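Sialidase B (Streptococcus pneumoniae serotype 4, PDB 4XJW) catalyses the release of terminal sialic acids from oligosaccharides, glycoproteins and glycolipids, and is an intramolecular trans-sialidase. Local coordinates at residues Tyr604-Pro609 and Val628-Tyr633. The protein carries 1 engineered substitution. Residues are numbered along the deposited sequence; the frame is centred on the assembly and turned at random.
Sequences YGIDLP and VLFEKY. Engineered in segment 604-609: Gly605 (natural residue Asp).
Lys632 and Asp607 reach across from neighbouring blades and join in a buried salt bridge. Along the lysine, Lys632 CB leaves the backbone just past the strand and passes Phe630 CE2 at 3.4 Å. Lys632 CG follows, 3.6 Å from Phe630 CE2, and these two apolar carbons pack against the ring. The extended chain runs on through CD and carries the tip to the aspartate. Lys632 CE comes within 3.4 Å of Asp607 OD2, and a bend at the last torsion (chi4 74°) turns Lys632 NZ onto Asp607 OD2, at 2.8 Å. The ammonium takes the anti lone pair of OD2, the lysine coming at the aspartate roughly perpendicular to it. A long, flexible lysine suits this place because the CA atoms of Asp607 and Lys632 are 9.4 Å apart.

Aspartate suits its side because the short side chain of Asp607 holds its carboxylate near the backbone, where it can gather several donors. Asp607 OD1 accepts Leu608 N at 2.7 Å, the donor standing 37° out of the carboxylate plane. Gly97 N and Lys98 N bond to OD2 and OD1 respectively, so both buried oxygens are satisfied and the group is fixed against rotation. Trp96 adds a cation-pi contact to Lys632, probably helping to offset the cost of burying its charge.

Beside the ion pair, Ile606 CG2 meets Phe630 CZ obliquely at 3.9 Å, the isoleucine and phenylalanine running antiparallel past one another. Branched isoleucine offers CG2 to the ring, and phenylalanine's broad, flat ring can meet this methyl, the lysine stem and the stacked Tyr613 together. The neighbouring Glu631 holds Arg207, which by similarity binds substrate. Apolar pair and salt bridge thus join adjacent blades of the sialidase beta-propeller, while Asp607 and Lys632 link them to residues 96-98 of the concanavalin-like N-terminal domain, close to the presumed active site.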
ATOM      1  N   TYR A 604     -12.247  11.990 -13.509  1.00 15.12           N
ATOM      2  CA  TYR A 604     -11.138  11.464 -14.304  1.00 14.30           C
ATOM      3  C   TYR A 604     -10.833  10.026 -13.916  1.00 13.92           C
ATOM      4  O   TYR A 604     -10.555   9.740 -12.758  1.00 13.69           O
ATOM      5  CB  TYR A 604      -9.876  12.303 -14.104  1.00 16.10           C
ATOM      6  CG  TYR A 604      -8.643  11.666 -14.715  1.00 16.98           C
ATOM      7  CD1 TYR A 604      -8.416  11.713 -16.089  1.00 15.25           C
ATOM      8  CD2 TYR A 604      -7.708  11.013 -13.917  1.00 11.89           C
ATOM      9  CE1 TYR A 604      -7.295  11.117 -16.651  1.00 14.80           C
ATOM     10  CE2 TYR A 604      -6.591  10.425 -14.465  1.00 13.58           C
ATOM     11  CZ  TYR A 604      -6.388  10.477 -15.833  1.00 14.84           C
ATOM     12  OH  TYR A 604      -5.267   9.885 -16.371  1.00 16.57           O
ATOM     13  N   GLY A 605     -10.871   9.126 -14.886  1.00 13.94           N
ATOM     14  CA  GLY A 605     -10.540   7.727 -14.623  1.00 14.71           C
ATOM     15  C   GLY A 605      -9.025   7.523 -14.608  1.00 13.07           C
ATOM     16  O   GLY A 605      -8.351   7.747 -15.610  1.00 14.77           O
ATOM     17  N   ILE A 606      -8.496   7.090 -13.468  1.00 11.15           N
ATOM     18  CA  ILE A 606      -7.057   6.843 -13.321  1.00 12.63           C
ATOM     19  C   ILE A 606      -6.588   5.726 -14.268  1.00 10.70           C
ATOM     20  O   ILE A 606      -5.509   5.789 -14.859  1.00 12.47           O
ATOM     21  CB  ILE A 606      -6.734   6.476 -11.859  1.00 13.85           C
ATOM     22  CG1 ILE A 606      -6.986   7.670 -10.934  1.00 17.71           C
ATOM     23  CG2 ILE A 606      -5.285   6.001 -11.725  1.00 12.38           C
ATOM     24  CD1 ILE A 606      -5.809   8.615 -10.862  1.00 17.07           C
ATOM     25  N   ASP A 607      -7.416   4.696 -14.404  1.00 10.94           N
ATOM     26  CA  ASP A 607      -7.163   3.592 -15.325  1.00 12.87           C
ATOM     27  C   ASP A 607      -8.519   2.906 -15.505  1.00 14.63           C
ATOM     28  O   ASP A 607      -9.540   3.435 -15.055  1.00 15.61           O
ATOM     29  CB  ASP A 607      -6.101   2.640 -14.753  1.00 11.83           C
ATOM     30  CG  ASP A 607      -5.467   1.738 -15.812  1.00 11.00           C
ATOM     31  OD1 ASP A 607      -5.995   1.646 -16.942  1.00 12.84           O
ATOM     32  OD2 ASP A 607      -4.426   1.103 -15.510  1.00 10.82           O
ATOM     33  N   LEU A 608      -8.533   1.734 -16.143  1.00 13.69           N
ATOM     34  CA  LEU A 608      -9.776   1.044 -16.517  1.00 12.99           C
ATOM     35  C   LEU A 608     -10.664   0.800 -15.314  1.00 12.92           C
ATOM     36  O   LEU A 608     -10.168   0.584 -14.207  1.00 13.74           O
ATOM     37  CB  LEU A 608      -9.453  -0.296 -17.184  1.00 11.69           C
ATOM     38  CG  LEU A 608      -8.443  -0.285 -18.326  1.00 15.45           C
ATOM     39  CD1 LEU A 608      -8.369  -1.630 -19.039  1.00 16.05           C
ATOM     40  CD2 LEU A 608      -8.750   0.845 -19.304  1.00 18.10           C
ATOM     41  N   PRO A 609     -11.992   0.820 -15.518  1.00 13.82           N
ATOM     42  CA  PRO A 609     -12.931   0.547 -14.427  1.00 14.55           C
ATOM     43  C   PRO A 609     -12.664  -0.794 -13.733  1.00 13.20           C
ATOM     44  O   PRO A 609     -12.962  -0.945 -12.543  1.00 16.53           O
ATOM     45  CB  PRO A 609     -14.287   0.520 -15.143  1.00 17.47           C
ATOM     46  CG  PRO A 609     -14.117   1.471 -16.277  1.00 16.85           C
ATOM     47  CD  PRO A 609     -12.668   1.324 -16.726  1.00 17.36           C
ATOM     48  N   VAL A 628      -0.325  11.737  -7.263  1.00  9.04           N
ATOM     49  CA  VAL A 628      -1.179  10.679  -6.712  1.00  7.85           C
ATOM     50  C   VAL A 628      -0.289   9.474  -6.417  1.00  8.17           C
ATOM     51  O   VAL A 628       0.414   8.988  -7.297  1.00  8.88           O
ATOM     52  CB  VAL A 628      -2.312  10.278  -7.685  1.00 10.40           C
ATOM     53  CG1 VAL A 628      -3.267   9.306  -7.017  1.00 12.76           C
ATOM     54  CG2 VAL A 628      -3.076  11.502  -8.177  1.00 11.11           C
ATOM     55  N   LEU A 629      -0.283   9.034  -5.165  1.00  7.93           N
ATOM     56  CA  LEU A 629       0.398   7.813  -4.764  1.00  7.13           C
ATOM     57  C   LEU A 629      -0.694   6.867  -4.280  1.00  7.51           C
ATOM     58  O   LEU A 629      -1.416   7.176  -3.335  1.00  8.14           O
ATOM     59  CB  LEU A 629       1.400   8.094  -3.646  1.00  9.50           C
ATOM     60  CG  LEU A 629       2.215   6.906  -3.152  1.00  8.36           C
ATOM     61  CD1 LEU A 629       3.103   6.382  -4.268  1.00  9.13           C
ATOM     62  CD2 LEU A 629       3.049   7.315  -1.940  1.00  9.09           C
ATOM     63  N   PHE A 630      -0.830   5.728  -4.941  1.00  6.89           N
ATOM     64  CA  PHE A 630      -1.997   4.892  -4.670  1.00  7.66           C
ATOM     65  C   PHE A 630      -1.714   3.405  -4.779  1.00 10.15           C
ATOM     66  O   PHE A 630      -0.774   2.975  -5.472  1.00  8.67           O
ATOM     67  CB  PHE A 630      -3.136   5.266  -5.623  1.00  9.96           C
ATOM     68  CG  PHE A 630      -2.858   4.929  -7.067  1.00  9.10           C
ATOM     69  CD1 PHE A 630      -2.097   5.781  -7.864  1.00 11.74           C
ATOM     70  CD2 PHE A 630      -3.359   3.757  -7.629  1.00 13.15           C
ATOM     71  CE1 PHE A 630      -1.830   5.472  -9.205  1.00 12.06           C
ATOM     72  CE2 PHE A 630      -3.110   3.452  -8.964  1.00 16.64           C
ATOM     73  CZ  PHE A 630      -2.350   4.299  -9.748  1.00 14.31           C
ATOM     74  N   GLU A 631      -2.561   2.621  -4.110  1.00  8.42           N
ATOM     75  CA  GLU A 631      -2.512   1.180  -4.191  1.00  7.88           C
ATOM     76  C   GLU A 631      -3.190   0.743  -5.483  1.00  8.93           C
ATOM     77  O   GLU A 631      -4.414   0.773  -5.582  1.00  8.57           O
ATOM     78  CB  GLU A 631      -3.226   0.587  -2.967  1.00  8.52           C
ATOM     79  CG  GLU A 631      -2.487   0.851  -1.640  1.00  9.33           C
ATOM     80  CD  GLU A 631      -3.274   0.409  -0.417  1.00  8.28           C
ATOM     81  OE1 GLU A 631      -4.503   0.162  -0.522  1.00 10.22           O
ATOM     82  OE2 GLU A 631      -2.646   0.264   0.657  1.00  9.29           O
ATOM     83  N   LYS A 632      -2.407   0.340  -6.477  1.00  6.80           N
ATOM     84  CA  LYS A 632      -2.965  -0.103  -7.754  1.00  6.75           C
ATOM     85  C   LYS A 632      -3.325  -1.592  -7.716  1.00  9.42           C
ATOM     86  O   LYS A 632      -2.806  -2.413  -8.479  1.00  9.13           O
ATOM     87  CB  LYS A 632      -2.025   0.199  -8.929  1.00 10.51           C
ATOM     88  CG  LYS A 632      -2.740   0.128 -10.280  1.00  9.52           C
ATOM     89  CD  LYS A 632      -1.816   0.350 -11.457  1.00  9.43           C
ATOM     90  CE  LYS A 632      -2.593   0.264 -12.762  1.00  8.58           C
ATOM     91  NZ  LYS A 632      -3.425   1.474 -12.966  1.00  9.31           N
ATOM     92  N   TYR A 633      -4.231  -1.937  -6.814  1.00  8.98           N
ATOM     93  CA  TYR A 633      -4.743  -3.300  -6.730  1.00  9.36           C
ATOM     94  C   TYR A 633      -5.948  -3.289  -5.836  1.00  8.68           C
ATOM     95  O   TYR A 633      -6.254  -2.284  -5.182  1.00  9.33           O
ATOM     96  CB  TYR A 633      -3.678  -4.286  -6.217  1.00  9.58           C
ATOM     97  CG  TYR A 633      -3.462  -4.331  -4.714  1.00 10.78           C
ATOM     98  CD1 TYR A 633      -2.895  -3.258  -4.026  1.00 10.25           C
ATOM     99  CD2 TYR A 633      -3.826  -5.450  -3.986  1.00  9.37           C
ATOM    100  CE1 TYR A 633      -2.691  -3.316  -2.643  1.00 11.18           C
ATOM    101  CE2 TYR A 633      -3.623  -5.531  -2.622  1.00  9.56           C
ATOM    102  CZ  TYR A 633      -3.049  -4.467  -1.948  1.00 11.58           C
ATOM    103  OH  TYR A 633      -2.859  -4.566  -0.582  1.00 14.22           O
TER